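Side-chain contacts in alpha-1,4-endofucoidanase (Mariniflexile fucanivorans, PDB 6DLH), which hydrolyses internal alpha-1,4 bonds of fucoidan as a retaining glycoside hydrolase of family GH107, and carries calcium-binding Ig-like domains after its catalytic part: residues G419-S424 and V455-L460; V447-P452 and L498-S503. All coordinates share one frame; numbering follows the deposited sequence.

Contacts 1 and 2 are two aspects of one small core, their centres about 2 Å apart, in the first Ig-like domain of the chain. Their segments alternate in sequence: 419-424, then 447-452, then 455-460, and last 498-503. The first two supply strands 422-423 and 449-450, an antiparallel pair; the other two lie on strands 459-464 and 494-502, neighbours in the opposing antiparallel sheet. Each contact therefore spans the gap between the two sheets, and Phe-449 of contact 2 touches both Ile-457 and Leu-460 of contact 1. Both also reach the same calcium ion and share water 1, so the apolar core and the metal site together tie four separate parts of the domain to one another.

Contact 1. Residues G419-S424 and V455-L460; sequences GKPNWS and VGITGL. With CA (calcium ion), chain I.
Pro-421 and Ile-457 meet through carbon alone: the CD1 methyl of Ile-457 lies 3.9 Å from Pro-421 CB and 4.0 Å from Pro-421 CG, against the outer carbons of the pyrrolidine ring. The isoleucine reaches there because CG1 is anti to its carbonyl carbon (chi1 -64°), while a second bend at chi2 carries CD1 to the proline. A rigid ring and a branched aliphatic chain suit a buried place where these two side chains meet only carbon of each other, and no hydrogen bond crosses the contact. Further along, Leu-460 runs at about a right angle to Trp-423 and puts its CD1 methyl 4.1 Å from both CZ2 and CH2, obliquely beside the six-membered part of the indole. Its CG is anti to the backbone N (chi1 172°), which sends the branch toward the tryptophan. The indole thus offers carbon to the leucine while its NE1 hydrogen-bonds to Thr-507 O, so a large aromatic is buried with its one polar atom satisfied. At the other end Gly-419 O binds the calcium ion at 2.1 Å; the positive phi of Gly-419 (97°) would bring a side chain against the preceding carbonyl. Beside both apolar pairs lies Phe-449 of strand 449-450, which touches Ile-457 and Leu-460 and meets Trp-423 edge-to-face. Strand 422-423 pairs with 449-450, whereas Thr-458 and Gly-459 form a classic beta bulge opposite Gln-501 of strand 494-502, whose Ala-500 packs against both Pro-421 and Trp-423.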
loop_
_atom_site.group_PDB
_atom_site.type_symbol
_atom_site.label_atom_id
_atom_site.label_comp_id
_atom_site.label_asym_id
_atom_site.label_seq_id
_atom_site.Cartn_x
_atom_site.Cartn_y
_atom_site.Cartn_z
ATOM N N GLY A 419 5.759 -17.190 -32.591
ATOM C CA GLY A 419 5.055 -18.286 -33.242
ATOM C C GLY A 419 3.581 -18.385 -32.845
ATOM O O GLY A 419 2.733 -17.683 -33.396
ATOM N N LYS A 420 3.289 -19.292 -31.906
ATOM C CA LYS A 420 1.940 -19.535 -31.429
ATOM C C LYS A 420 1.468 -18.340 -30.603
ATOM O O LYS A 420 2.282 -17.533 -30.164
ATOM C CB LYS A 420 1.902 -20.830 -30.613
ATOM C CG LYS A 420 1.993 -22.107 -31.440
ATOM C CD LYS A 420 2.139 -23.365 -30.600
ATOM C CE LYS A 420 2.257 -24.636 -31.419
ATOM N NZ LYS A 420 3.173 -24.476 -32.573
ATOM N N PRO A 421 0.140 -18.176 -30.389
ATOM C CA PRO A 421 -0.388 -17.063 -29.596
ATOM C C PRO A 421 0.158 -16.961 -28.174
ATOM O O PRO A 421 0.437 -17.969 -27.530
ATOM C CB PRO A 421 -1.896 -17.347 -29.532
ATOM C CG PRO A 421 -2.173 -18.171 -30.769
ATOM C CD PRO A 421 -0.930 -19.018 -30.953
ATOM N N ASN A 422 0.272 -15.718 -27.686
ATOM C CA ASN A 422 0.588 -15.470 -26.289
ATOM C C ASN A 422 -0.663 -14.961 -25.575
ATOM O O ASN A 422 -1.380 -14.118 -26.107
ATOM C CB ASN A 422 1.730 -14.464 -26.127
ATOM C CG ASN A 422 3.025 -14.868 -26.802
ATOM O OD1 ASN A 422 3.894 -14.028 -27.011
ATOM N ND2 ASN A 422 3.171 -16.137 -27.148
ATOM N N TRP A 423 -0.905 -15.492 -24.370
ATOM C CA TRP A 423 -1.904 -14.960 -23.457
ATOM C C TRP A 423 -1.273 -13.896 -22.558
ATOM O O TRP A 423 -0.074 -13.927 -22.287
ATOM C CB TRP A 423 -2.527 -16.091 -22.630
ATOM C CG TRP A 423 -3.484 -16.957 -23.392
ATOM C CD1 TRP A 423 -3.178 -18.025 -24.189
ATOM C CD2 TRP A 423 -4.918 -16.836 -23.420
ATOM N NE1 TRP A 423 -4.320 -18.571 -24.717
ATOM C CE2 TRP A 423 -5.404 -17.864 -24.261
ATOM C CE3 TRP A 423 -5.837 -15.964 -22.823
ATOM C CZ2 TRP A 423 -6.765 -18.035 -24.514
ATOM C CZ3 TRP A 423 -7.181 -16.129 -23.076
ATOM C CH2 TRP A 423 -7.637 -17.155 -23.908
ATOM N N SER A 424 -2.102 -12.971 -22.065
ATOM C CA SER A 424 -1.608 -11.831 -21.311
ATOM C C SER A 424 -1.224 -12.237 -19.889
ATOM O O SER A 424 -1.799 -13.166 -19.323
ATOM C CB SER A 424 -2.617 -10.712 -21.321
ATOM O OG SER A 424 -3.808 -11.084 -20.646
ATOM N N VAL A 455 0.178 -11.319 -37.614
ATOM C CA VAL A 455 -0.702 -11.690 -38.712
ATOM C C VAL A 455 -2.135 -11.634 -38.189
ATOM O O VAL A 455 -2.962 -10.890 -38.722
ATOM C CB VAL A 455 -0.350 -13.059 -39.336
ATOM C CG1 VAL A 455 -1.241 -13.384 -40.531
ATOM C CG2 VAL A 455 1.119 -13.155 -39.737
ATOM N N GLY A 456 -2.401 -12.395 -37.120
ATOM C CA GLY A 456 -3.645 -12.274 -36.387
ATOM C C GLY A 456 -4.055 -13.585 -35.728
ATOM O O GLY A 456 -3.565 -14.652 -36.094
ATOM N N ILE A 457 -4.958 -13.463 -34.749
ATOM C CA ILE A 457 -5.640 -14.569 -34.099
ATOM C C ILE A 457 -6.759 -15.046 -35.028
ATOM O O ILE A 457 -7.665 -14.276 -35.344
ATOM C CB ILE A 457 -6.205 -14.081 -32.750
ATOM C CG1 ILE A 457 -5.100 -13.654 -31.775
ATOM C CG2 ILE A 457 -7.152 -15.108 -32.140
ATOM C CD1 ILE A 457 -4.269 -14.794 -31.210
ATOM N N THR A 458 -6.695 -16.317 -35.450
ATOM C CA THR A 458 -7.577 -16.827 -36.493
ATOM C C THR A 458 -8.752 -17.586 -35.883
ATOM O O THR A 458 -9.684 -17.951 -36.595
ATOM C CB THR A 458 -6.835 -17.699 -37.514
ATOM O OG1 THR A 458 -6.111 -18.722 -36.823
ATOM C CG2 THR A 458 -5.930 -16.904 -38.434
ATOM N N GLY A 459 -8.695 -17.823 -34.568
ATOM C CA GLY A 459 -9.769 -18.520 -33.885
ATOM C C GLY A 459 -9.567 -18.536 -32.374
ATOM O O GLY A 459 -8.439 -18.447 -31.894
ATOM N N LEU A 460 -10.686 -18.614 -31.645
ATOM C CA LEU A 460 -10.684 -18.953 -30.231
ATOM C C LEU A 460 -11.774 -19.989 -29.992
ATOM O O LEU A 460 -12.914 -19.799 -30.414
ATOM C CB LEU A 460 -10.933 -17.709 -29.369
ATOM C CG LEU A 460 -11.150 -17.996 -27.878
ATOM C CD1 LEU A 460 -9.830 -18.263 -27.162
ATOM C CD2 LEU A 460 -11.904 -16.867 -27.189
HETATM CA CA CA I . 2.558 -16.391 -35.103
HETATM O O HOH W 1 0.852 -16.364 -36.969
#

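Contact 2. Residues V447-P452 and L498-S503. With CA (calcium ion), chain I.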
loop_
_atom_site.group_PDB
_atom_site.type_symbol
_atom_site.label_atom_id
_atom_site.label_comp_id
_atom_site.label_asym_id
_atom_site.label_seq_id
_atom_site.Cartn_x
_atom_site.Cartn_y
_atom_site.Cartn_z
ATOM N N VAL A 447 -5.202 -7.586 -26.247
ATOM C CA VAL A 447 -5.362 -7.408 -24.810
ATOM C C VAL A 447 -5.100 -8.742 -24.109
ATOM O O VAL A 447 -4.131 -8.873 -23.363
ATOM C CB VAL A 447 -6.736 -6.801 -24.453
ATOM C CG1 VAL A 447 -6.929 -6.645 -22.950
ATOM C CG2 VAL A 447 -6.950 -5.462 -25.141
ATOM N N ASP A 448 -5.961 -9.733 -24.365
ATOM C CA ASP A 448 -5.935 -10.999 -23.650
ATOM C C ASP A 448 -5.032 -12.001 -24.363
ATOM O O ASP A 448 -4.552 -12.946 -23.746
ATOM C CB ASP A 448 -7.345 -11.579 -23.510
ATOM C CG ASP A 448 -8.275 -10.708 -22.688
ATOM O OD1 ASP A 448 -8.091 -10.663 -21.468
ATOM O OD2 ASP A 448 -9.165 -10.077 -23.283
ATOM N N PHE A 449 -4.844 -11.814 -25.671
ATOM C CA PHE A 449 -4.032 -12.721 -26.464
ATOM C C PHE A 449 -3.693 -12.054 -27.789
ATOM O O PHE A 449 -4.391 -11.135 -28.219
ATOM C CB PHE A 449 -4.731 -14.066 -26.691
ATOM C CG PHE A 449 -6.207 -14.002 -27.009
ATOM C CD1 PHE A 449 -6.671 -13.387 -28.163
ATOM C CD2 PHE A 449 -7.134 -14.580 -26.157
ATOM C CE1 PHE A 449 -8.028 -13.340 -28.450
ATOM C CE2 PHE A 449 -8.492 -14.543 -26.444
ATOM C CZ PHE A 449 -8.936 -13.919 -27.589
ATOM N N TRP A 450 -2.612 -12.522 -28.418
ATOM C CA TRP A 450 -2.128 -11.921 -29.649
ATOM C C TRP A 450 -1.229 -12.908 -30.382
ATOM O O TRP A 450 -0.717 -13.857 -29.790
ATOM C CB TRP A 450 -1.418 -10.585 -29.377
ATOM C CG TRP A 450 -0.224 -10.733 -28.490
ATOM C CD1 TRP A 450 1.057 -11.022 -28.873
ATOM C CD2 TRP A 450 -0.206 -10.631 -27.056
ATOM N NE1 TRP A 450 1.869 -11.098 -27.776
ATOM C CE2 TRP A 450 1.126 -10.867 -26.648
ATOM C CE3 TRP A 450 -1.179 -10.362 -26.083
ATOM C CZ2 TRP A 450 1.505 -10.842 -25.307
ATOM C CZ3 TRP A 450 -0.804 -10.341 -24.756
ATOM C CH2 TRP A 450 0.523 -10.573 -24.379
ATOM N N ASP A 451 -1.090 -12.679 -31.689
ATOM C CA ASP A 451 -0.129 -13.372 -32.528
ATOM C C ASP A 451 1.172 -12.574 -32.508
ATOM O O ASP A 451 1.203 -11.437 -32.980
ATOM C CB ASP A 451 -0.704 -13.586 -33.934
ATOM C CG ASP A 451 0.320 -13.723 -35.047
ATOM O OD1 ASP A 451 1.498 -13.983 -34.741
ATOM O OD2 ASP A 451 -0.068 -13.553 -36.218
ATOM N N PRO A 452 2.271 -13.131 -31.948
ATOM C CA PRO A 452 3.540 -12.404 -31.854
ATOM C C PRO A 452 3.976 -11.744 -33.159
ATOM O O PRO A 452 4.508 -10.635 -33.138
ATOM C CB PRO A 452 4.520 -13.501 -31.421
ATOM C CG PRO A 452 3.665 -14.421 -30.581
ATOM C CD PRO A 452 2.341 -14.462 -31.320
ATOM N N LEU A 498 -9.101 -22.451 -22.595
ATOM C CA LEU A 498 -9.352 -21.659 -23.789
ATOM C C LEU A 498 -8.175 -21.828 -24.744
ATOM O O LEU A 498 -7.033 -21.934 -24.307
ATOM C CB LEU A 498 -9.569 -20.194 -23.406
ATOM C CG LEU A 498 -10.901 -19.888 -22.722
ATOM C CD1 LEU A 498 -11.058 -18.393 -22.497
ATOM C CD2 LEU A 498 -12.076 -20.439 -23.522
ATOM N N MET A 499 -8.462 -21.849 -26.049
ATOM C CA MET A 499 -7.429 -22.122 -27.032
ATOM C C MET A 499 -7.403 -21.038 -28.108
ATOM O O MET A 499 -8.327 -20.910 -28.916
ATOM C CB MET A 499 -7.654 -23.489 -27.675
ATOM C CG MET A 499 -7.631 -24.632 -26.672
ATOM S SD MET A 499 -8.138 -26.160 -27.479
ATOM C CE MET A 499 -9.793 -25.738 -28.020
ATOM N N ALA A 500 -6.316 -20.262 -28.110
ATOM C CA ALA A 500 -6.163 -19.196 -29.082
ATOM C C ALA A 500 -5.331 -19.713 -30.249
ATOM O O ALA A 500 -4.353 -20.425 -30.042
ATOM C CB ALA A 500 -5.535 -17.989 -28.430
ATOM N N GLN A 501 -5.731 -19.338 -31.469
ATOM C CA GLN A 501 -5.128 -19.892 -32.664
ATOM C C GLN A 501 -4.606 -18.762 -33.543
ATOM O O GLN A 501 -5.235 -17.709 -33.646
ATOM C CB GLN A 501 -6.155 -20.730 -33.438
ATOM C CG GLN A 501 -5.557 -21.457 -34.637
ATOM C CD GLN A 501 -6.564 -22.170 -35.509
ATOM O OE1 GLN A 501 -7.627 -21.639 -35.832
ATOM N NE2 GLN A 501 -6.216 -23.380 -35.924
ATOM N N ASP A 502 -3.450 -19.016 -34.169
ATOM C CA ASP A 502 -2.968 -18.242 -35.302
ATOM C C ASP A 502 -2.462 -19.209 -36.372
ATOM O O ASP A 502 -2.589 -20.428 -36.229
ATOM C CB ASP A 502 -1.958 -17.169 -34.881
ATOM C CG ASP A 502 -0.670 -17.670 -34.240
ATOM O OD1 ASP A 502 -0.433 -18.902 -34.241
ATOM O OD2 ASP A 502 0.097 -16.807 -33.734
ATOM N N SER A 503 -1.871 -18.660 -37.435
ATOM C CA SER A 503 -1.449 -19.462 -38.572
ATOM C C SER A 503 -0.455 -20.547 -38.152
ATOM O O SER A 503 -0.240 -21.492 -38.906
ATOM C CB SER A 503 -0.879 -18.590 -39.662
ATOM O OG SER A 503 0.322 -17.977 -39.216
HETATM CA CA CA I . 2.558 -16.391 -35.103
HETATM O O HOH W 2 -2.036 -15.787 -38.037
HETATM O O HOH W 1 0.852 -16.364 -36.969
#
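Asp-451 and Asp-502 bring their carboxylates together at a calcium ion, with OD1 of Asp-451 only 3.3 Å from OD2 of Asp-502. Two such oxygens would be expected to repel, but both bind the metal, Asp-451 OD1 at 2.7 Å, and its charge probably offsets theirs. The groups approach at about a right angle, their planes 83° apart, each giving one oxygen to the ion. Asp-502 holds CG between its backbone N and carbonyl carbon (chi1 62°), which turns OD2 to the calcium; its OD1 accepts a hydrogen bond from Asp-504 N, and that second grip limits rotation of the carboxylate. Asp-451 OD2 is likewise held by Gly-456 N. An alanine in place of Asp-502 would probably leave the calcium short of one ligand and Asp-504 N without its acceptor, weakening the tie between strand 494-502 and the loop of Asp-451. Away from the metal the contact is apolar and buried: Ala-500 CB lies 4.3 Å from Phe-449 CG, and a residue this small leaves room for the bulky ring between the sheets. The side of Ser-503 is looser and wetter. There water 1, itself a calcium ligand, lies 2.8 Å from Ser-503 OG and gives a weak hydrogen bond to Asp-451 OD2, while water 2 accepts from Ser-503 N at 2.9 Å and reaches Asp-451 OD2 only weakly. Gly-419 O and Glu-453 complete the protein ligands. The arrangement is that of a calcium site at the end of an Ig-like beta-sandwich; a similar set recurs at Gly-528, Asp-560, Glu-562 and Asp-609 and at Gly-634, Asp-666, Glu-668 and Asp-715, where Asp-564 and Asp-670 add a further ligand.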